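Local coordinates for Phosphoglucomutase/phosphomannomutase family protein (Burkholderia thailandensis, PDB 3UW2), which probably catalyses intramolecular phosphate transfer on hexose phosphates, as a metal-dependent member of the phosphohexose mutase family, at residues R193-A206 with K251-G265. Numbering follows the deposited sequence.
Sequences RPLKLVVDAGNGVA and KLKATDAEIGFAFDG. With ZN (zinc ion), chain K.
Lys196 lies across Ala257 and Asp256. Its CB meets Ala257 CA, CG packs on the CA and CB of the same alanine, and CD and CE run past Asp256 OD1, which Lys196 NZ reaches in a salt bridge of 2.6 Å on the syn lone pair. CG anti to the backbone N (chi1 -172°) and an extended chain beyond it give this reach. Arg193 and Glu258 approach from opposite directions with their planes 16° apart in an end-on bidentate salt bridge: Arg193 NH1 meets Glu258 OE2 at 2.8 Å and NH2 meets OE1 at 3.0 Å, each on a syn lone pair and close to the guanidinium plane. Arg193 NH2 is also hydrogen-bonded to Val378 O. Strands 197-200 and 259-263 are the parallel central pair of the four-stranded sheet in alpha/beta/alpha domain II, with strand 221-224 beyond the first and antiparallel 270-273 beyond the second. Val198 N bonds Ile259 O, Val198 O takes Phe261 N at 2.7 Å, Asp200 N donates to Phe261 O and Asp200 O accepts from Phe263 N. On one face Leu197 CD1 touches Phe261 CE2 at 3.7 Å, under helix 364-375, and Val199 CG1 meets the Phe263 ring edge. On the other, Val198 CG2 sits 3.6 Å from Ala257 CB, beside Lys251 and Leu252. At the end of strand 197-200, Asp200 OD1 accepts from Gly202 N in an Asx turn, while OD2 is hydrogen-bonded to His235 NE2. Asp264 OD2 binds zinc at 2.2 Å with Asp266 and Asp268 and also accepts from Arg269.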
loop_
_atom_site.group_PDB
_atom_site.type_symbol
_atom_site.label_atom_id
_atom_site.label_comp_id
_atom_site.label_asym_id
_atom_site.label_seq_id
_atom_site.Cartn_x
_atom_site.Cartn_y
_atom_site.Cartn_z
ATOM N N ARG A 193 -26.243 1.464 -9.226
ATOM C CA ARG A 193 -26.384 2.065 -10.522
ATOM C C ARG A 193 -24.995 2.031 -11.171
ATOM O O ARG A 193 -23.991 1.934 -10.460
ATOM C CB ARG A 193 -26.909 3.515 -10.433
ATOM C CG ARG A 193 -25.971 4.545 -9.786
ATOM C CD ARG A 193 -26.627 5.937 -9.754
ATOM N NE ARG A 193 -25.755 6.912 -9.112
ATOM C CZ ARG A 193 -24.780 7.588 -9.729
ATOM N NH1 ARG A 193 -24.576 7.435 -11.016
ATOM N NH2 ARG A 193 -24.008 8.437 -9.063
ATOM N N PRO A 194 -24.928 2.077 -12.518
ATOM C CA PRO A 194 -23.604 2.274 -13.142
ATOM C C PRO A 194 -23.078 3.667 -12.871
ATOM O O PRO A 194 -23.852 4.633 -12.698
ATOM C CB PRO A 194 -23.858 2.095 -14.645
ATOM C CG PRO A 194 -25.330 2.110 -14.836
ATOM C CD PRO A 194 -25.994 1.815 -13.509
ATOM N N LEU A 195 -21.764 3.770 -12.812
ATOM C CA LEU A 195 -21.134 5.030 -12.577
ATOM C C LEU A 195 -20.044 5.149 -13.661
ATOM O O LEU A 195 -19.285 4.195 -13.903
ATOM C CB LEU A 195 -20.526 4.947 -11.179
ATOM C CG LEU A 195 -20.522 6.076 -10.149
ATOM C CD1 LEU A 195 -20.620 5.552 -8.722
ATOM C CD2 LEU A 195 -19.188 6.792 -10.324
ATOM N N LYS A 196 -19.931 6.302 -14.290
ATOM C CA LYS A 196 -18.928 6.491 -15.323
ATOM C C LYS A 196 -17.651 7.000 -14.694
ATOM O O LYS A 196 -17.683 7.991 -13.965
ATOM C CB LYS A 196 -19.417 7.470 -16.405
ATOM C CG LYS A 196 -18.448 7.513 -17.590
ATOM C CD LYS A 196 -19.152 8.016 -18.821
ATOM C CE LYS A 196 -18.126 8.455 -19.865
ATOM N NZ LYS A 196 -18.906 8.924 -21.032
ATOM N N LEU A 197 -16.559 6.284 -14.929
ATOM C CA LEU A 197 -15.253 6.524 -14.254
ATOM C C LEU A 197 -14.129 6.851 -15.223
ATOM O O LEU A 197 -14.094 6.314 -16.318
ATOM C CB LEU A 197 -14.741 5.263 -13.555
ATOM C CG LEU A 197 -15.490 4.217 -12.830
ATOM C CD1 LEU A 197 -14.439 3.514 -11.980
ATOM C CD2 LEU A 197 -16.467 4.972 -11.964
ATOM N N VAL A 198 -13.202 7.686 -14.778
ATOM C CA VAL A 198 -11.923 7.859 -15.438
ATOM C C VAL A 198 -10.988 6.900 -14.701
ATOM O O VAL A 198 -10.927 6.941 -13.457
ATOM C CB VAL A 198 -11.472 9.329 -15.318
ATOM C CG1 VAL A 198 -10.028 9.483 -15.816
ATOM C CG2 VAL A 198 -12.399 10.194 -16.172
ATOM N N VAL A 199 -10.352 5.970 -15.421
ATOM C CA VAL A 199 -9.344 5.052 -14.787
ATOM C C VAL A 199 -7.974 5.300 -15.442
ATOM O O VAL A 199 -7.824 5.158 -16.660
ATOM C CB VAL A 199 -9.778 3.603 -14.950
ATOM C CG1 VAL A 199 -8.700 2.630 -14.424
ATOM C CG2 VAL A 199 -11.140 3.359 -14.249
ATOM N N ASP A 200 -7.023 5.746 -14.630
ATOM C CA ASP A 200 -5.619 6.028 -15.010
ATOM C C ASP A 200 -4.670 5.034 -14.332
ATOM O O ASP A 200 -4.533 5.018 -13.071
ATOM C CB ASP A 200 -5.241 7.448 -14.561
ATOM C CG ASP A 200 -3.820 7.887 -15.067
ATOM O OD1 ASP A 200 -2.907 7.056 -15.100
ATOM O OD2 ASP A 200 -3.581 9.071 -15.375
ATOM N N ALA A 201 -4.037 4.176 -15.139
ATOM C CA ALA A 201 -3.124 3.153 -14.628
ATOM C C ALA A 201 -1.635 3.565 -14.871
ATOM O O ALA A 201 -0.749 2.796 -14.560
ATOM C CB ALA A 201 -3.409 1.821 -15.312
ATOM N N GLY A 202 -1.365 4.721 -15.511
ATOM C CA GLY A 202 0.041 5.128 -15.746
ATOM C C GLY A 202 0.855 4.076 -16.507
ATOM O O GLY A 202 2.050 3.981 -16.285
ATOM N N ASN A 203 0.203 3.271 -17.347
ATOM C CA ASN A 203 0.853 2.199 -18.138
ATOM C C ASN A 203 1.391 1.035 -17.295
ATOM O O ASN A 203 2.205 0.248 -17.790
ATOM C CB ASN A 203 1.935 2.724 -19.114
ATOM C CG ASN A 203 1.397 3.783 -20.081
ATOM O OD1 ASN A 203 1.714 4.990 -19.960
ATOM N ND2 ASN A 203 0.483 3.377 -20.931
ATOM N N GLY A 204 0.936 0.955 -16.028
ATOM C CA GLY A 204 1.378 -0.040 -15.065
ATOM C C GLY A 204 0.503 -1.262 -15.181
ATOM O O GLY A 204 -0.434 -1.271 -15.977
ATOM N N VAL A 205 0.756 -2.262 -14.340
ATOM C CA VAL A 205 0.072 -3.520 -14.455
ATOM C C VAL A 205 -1.402 -3.441 -14.030
ATOM O O VAL A 205 -2.172 -4.341 -14.313
ATOM C CB VAL A 205 0.872 -4.647 -13.718
ATOM C CG1 VAL A 205 0.698 -4.525 -12.226
ATOM C CG2 VAL A 205 0.327 -6.001 -14.185
ATOM N N ALA A 206 -1.842 -2.346 -13.377
ATOM C CA ALA A 206 -3.241 -2.242 -12.903
ATOM C C ALA A 206 -4.213 -2.153 -14.112
ATOM O O ALA A 206 -5.380 -2.554 -14.011
ATOM C CB ALA A 206 -3.439 -0.988 -11.998
ATOM N N LYS A 251 -9.471 15.094 -17.596
ATOM C CA LYS A 251 -10.441 14.222 -18.195
ATOM C C LYS A 251 -11.823 14.311 -17.556
ATOM O O LYS A 251 -12.836 14.226 -18.269
ATOM C CB LYS A 251 -9.951 12.761 -18.115
ATOM C CG LYS A 251 -10.526 11.867 -19.160
ATOM C CD LYS A 251 -10.310 12.407 -20.594
ATOM C CE LYS A 251 -9.008 11.913 -21.201
ATOM N NZ LYS A 251 -8.778 12.681 -22.478
ATOM N N LEU A 252 -11.864 14.444 -16.220
ATOM C CA LEU A 252 -13.081 14.701 -15.517
ATOM C C LEU A 252 -13.713 16.082 -15.932
ATOM O O LEU A 252 -14.964 16.215 -15.906
ATOM C CB LEU A 252 -12.879 14.572 -13.981
ATOM C CG LEU A 252 -12.709 13.115 -13.419
ATOM C CD1 LEU A 252 -12.085 13.162 -12.028
ATOM C CD2 LEU A 252 -14.046 12.381 -13.360
ATOM N N LYS A 253 -12.897 17.096 -16.263
ATOM C CA LYS A 253 -13.474 18.382 -16.768
ATOM C C LYS A 253 -14.040 18.203 -18.166
ATOM O O LYS A 253 -15.006 18.837 -18.519
ATOM C CB LYS A 253 -12.469 19.560 -16.761
ATOM C CG LYS A 253 -12.127 20.104 -15.368
ATOM C CD LYS A 253 -11.051 21.197 -15.366
ATOM C CE LYS A 253 -10.318 21.270 -14.000
ATOM N NZ LYS A 253 -11.101 20.812 -12.786
ATOM N N ALA A 254 -13.436 17.326 -18.970
ATOM C CA ALA A 254 -13.737 17.313 -20.395
ATOM C C ALA A 254 -14.698 16.217 -20.851
ATOM O O ALA A 254 -15.002 16.132 -22.029
ATOM C CB ALA A 254 -12.457 17.289 -21.198
ATOM N N THR A 255 -15.164 15.380 -19.929
ATOM C CA THR A 255 -16.091 14.277 -20.245
ATOM C C THR A 255 -17.249 14.283 -19.218
ATOM O O THR A 255 -17.194 15.037 -18.258
ATOM C CB THR A 255 -15.374 12.901 -20.191
ATOM O OG1 THR A 255 -14.981 12.583 -18.827
ATOM C CG2 THR A 255 -14.131 12.882 -21.125
ATOM N N ASP A 256 -18.258 13.436 -19.392
ATOM C CA ASP A 256 -19.297 13.306 -18.377
ATOM C C ASP A 256 -19.040 12.198 -17.314
ATOM O O ASP A 256 -19.997 11.716 -16.662
ATOM C CB ASP A 256 -20.664 13.096 -19.035
ATOM C CG ASP A 256 -20.709 11.841 -19.882
ATOM O OD1 ASP A 256 -19.678 11.119 -19.986
ATOM O OD2 ASP A 256 -21.790 11.585 -20.470
ATOM N N ALA A 257 -17.786 11.765 -17.175
ATOM C CA ALA A 257 -17.466 10.812 -16.146
ATOM C C ALA A 257 -17.711 11.511 -14.831
ATOM O O ALA A 257 -17.656 12.763 -14.766
ATOM C CB ALA A 257 -16.022 10.336 -16.256
ATOM N N GLU A 258 -17.955 10.731 -13.788
ATOM C CA GLU A 258 -18.334 11.305 -12.455
ATOM C C GLU A 258 -17.183 11.310 -11.451
ATOM O O GLU A 258 -17.102 12.203 -10.643
ATOM C CB GLU A 258 -19.439 10.485 -11.803
ATOM C CG GLU A 258 -20.696 10.325 -12.648
ATOM C CD GLU A 258 -21.855 9.695 -11.865
ATOM O OE1 GLU A 258 -22.155 10.157 -10.755
ATOM O OE2 GLU A 258 -22.467 8.720 -12.350
ATOM N N ILE A 259 -16.312 10.298 -11.524
ATOM C CA ILE A 259 -15.289 10.039 -10.518
ATOM C C ILE A 259 -14.017 9.570 -11.216
ATOM O O ILE A 259 -14.122 8.848 -12.202
ATOM C CB ILE A 259 -15.823 8.927 -9.550
ATOM C CG1 ILE A 259 -16.876 9.553 -8.577
ATOM C CG2 ILE A 259 -14.730 8.230 -8.766
ATOM C CD1 ILE A 259 -16.343 10.674 -7.688
ATOM N N GLY A 260 -12.836 9.952 -10.694
ATOM C CA GLY A 260 -11.551 9.512 -11.260
ATOM C C GLY A 260 -10.780 8.575 -10.351
ATOM O O GLY A 260 -10.683 8.848 -9.145
ATOM N N PHE A 261 -10.313 7.424 -10.879
ATOM C CA PHE A 261 -9.458 6.500 -10.069
ATOM C C PHE A 261 -8.072 6.442 -10.727
ATOM O O PHE A 261 -7.969 6.272 -11.927
ATOM C CB PHE A 261 -9.968 5.056 -10.110
ATOM C CG PHE A 261 -11.198 4.768 -9.272
ATOM C CD1 PHE A 261 -11.748 5.718 -8.408
ATOM C CD2 PHE A 261 -11.770 3.480 -9.325
ATOM C CE1 PHE A 261 -12.874 5.409 -7.633
ATOM C CE2 PHE A 261 -12.911 3.166 -8.583
ATOM C CZ PHE A 261 -13.448 4.128 -7.708
ATOM N N ALA A 262 -7.009 6.558 -9.940
ATOM C CA ALA A 262 -5.633 6.415 -10.465
ATOM C C ALA A 262 -4.870 5.361 -9.637
ATOM O O ALA A 262 -4.973 5.384 -8.410
ATOM C CB ALA A 262 -4.918 7.744 -10.414
ATOM N N PHE A 263 -4.183 4.408 -10.304
ATOM C CA PHE A 263 -3.562 3.303 -9.606
ATOM C C PHE A 263 -2.092 3.531 -9.611
ATOM O O PHE A 263 -1.559 4.147 -10.534
ATOM C CB PHE A 263 -3.905 1.976 -10.303
ATOM C CG PHE A 263 -5.333 1.581 -10.146
ATOM C CD1 PHE A 263 -5.781 1.048 -8.937
ATOM C CD2 PHE A 263 -6.235 1.739 -11.181
ATOM C CE1 PHE A 263 -7.109 0.660 -8.800
ATOM C CE2 PHE A 263 -7.562 1.384 -11.038
ATOM C CZ PHE A 263 -8.000 0.825 -9.845
ATOM N N ASP A 264 -1.416 3.037 -8.593
ATOM C CA ASP A 264 0.021 3.024 -8.637
ATOM C C ASP A 264 0.475 1.821 -9.496
ATOM O O ASP A 264 -0.362 1.068 -9.992
ATOM C CB ASP A 264 0.616 3.008 -7.234
ATOM C CG ASP A 264 0.556 1.655 -6.577
ATOM O OD1 ASP A 264 -0.236 0.753 -6.930
ATOM O OD2 ASP A 264 1.279 1.571 -5.595
ATOM N N GLY A 265 1.783 1.676 -9.712
ATOM C CA GLY A 265 2.224 0.751 -10.792
ATOM C C GLY A 265 1.927 -0.707 -10.574
ATOM O O GLY A 265 1.874 -1.451 -11.547
HETATM ZN ZN ZN K . 2.171 -0.339 -4.990
HETATM O O HOH W 1 -22.434 8.066 -14.730
HETATM O O HOH W 2 -1.623 6.165 -12.368
HETATM O O HOH W 3 -0.835 0.335 -12.952
#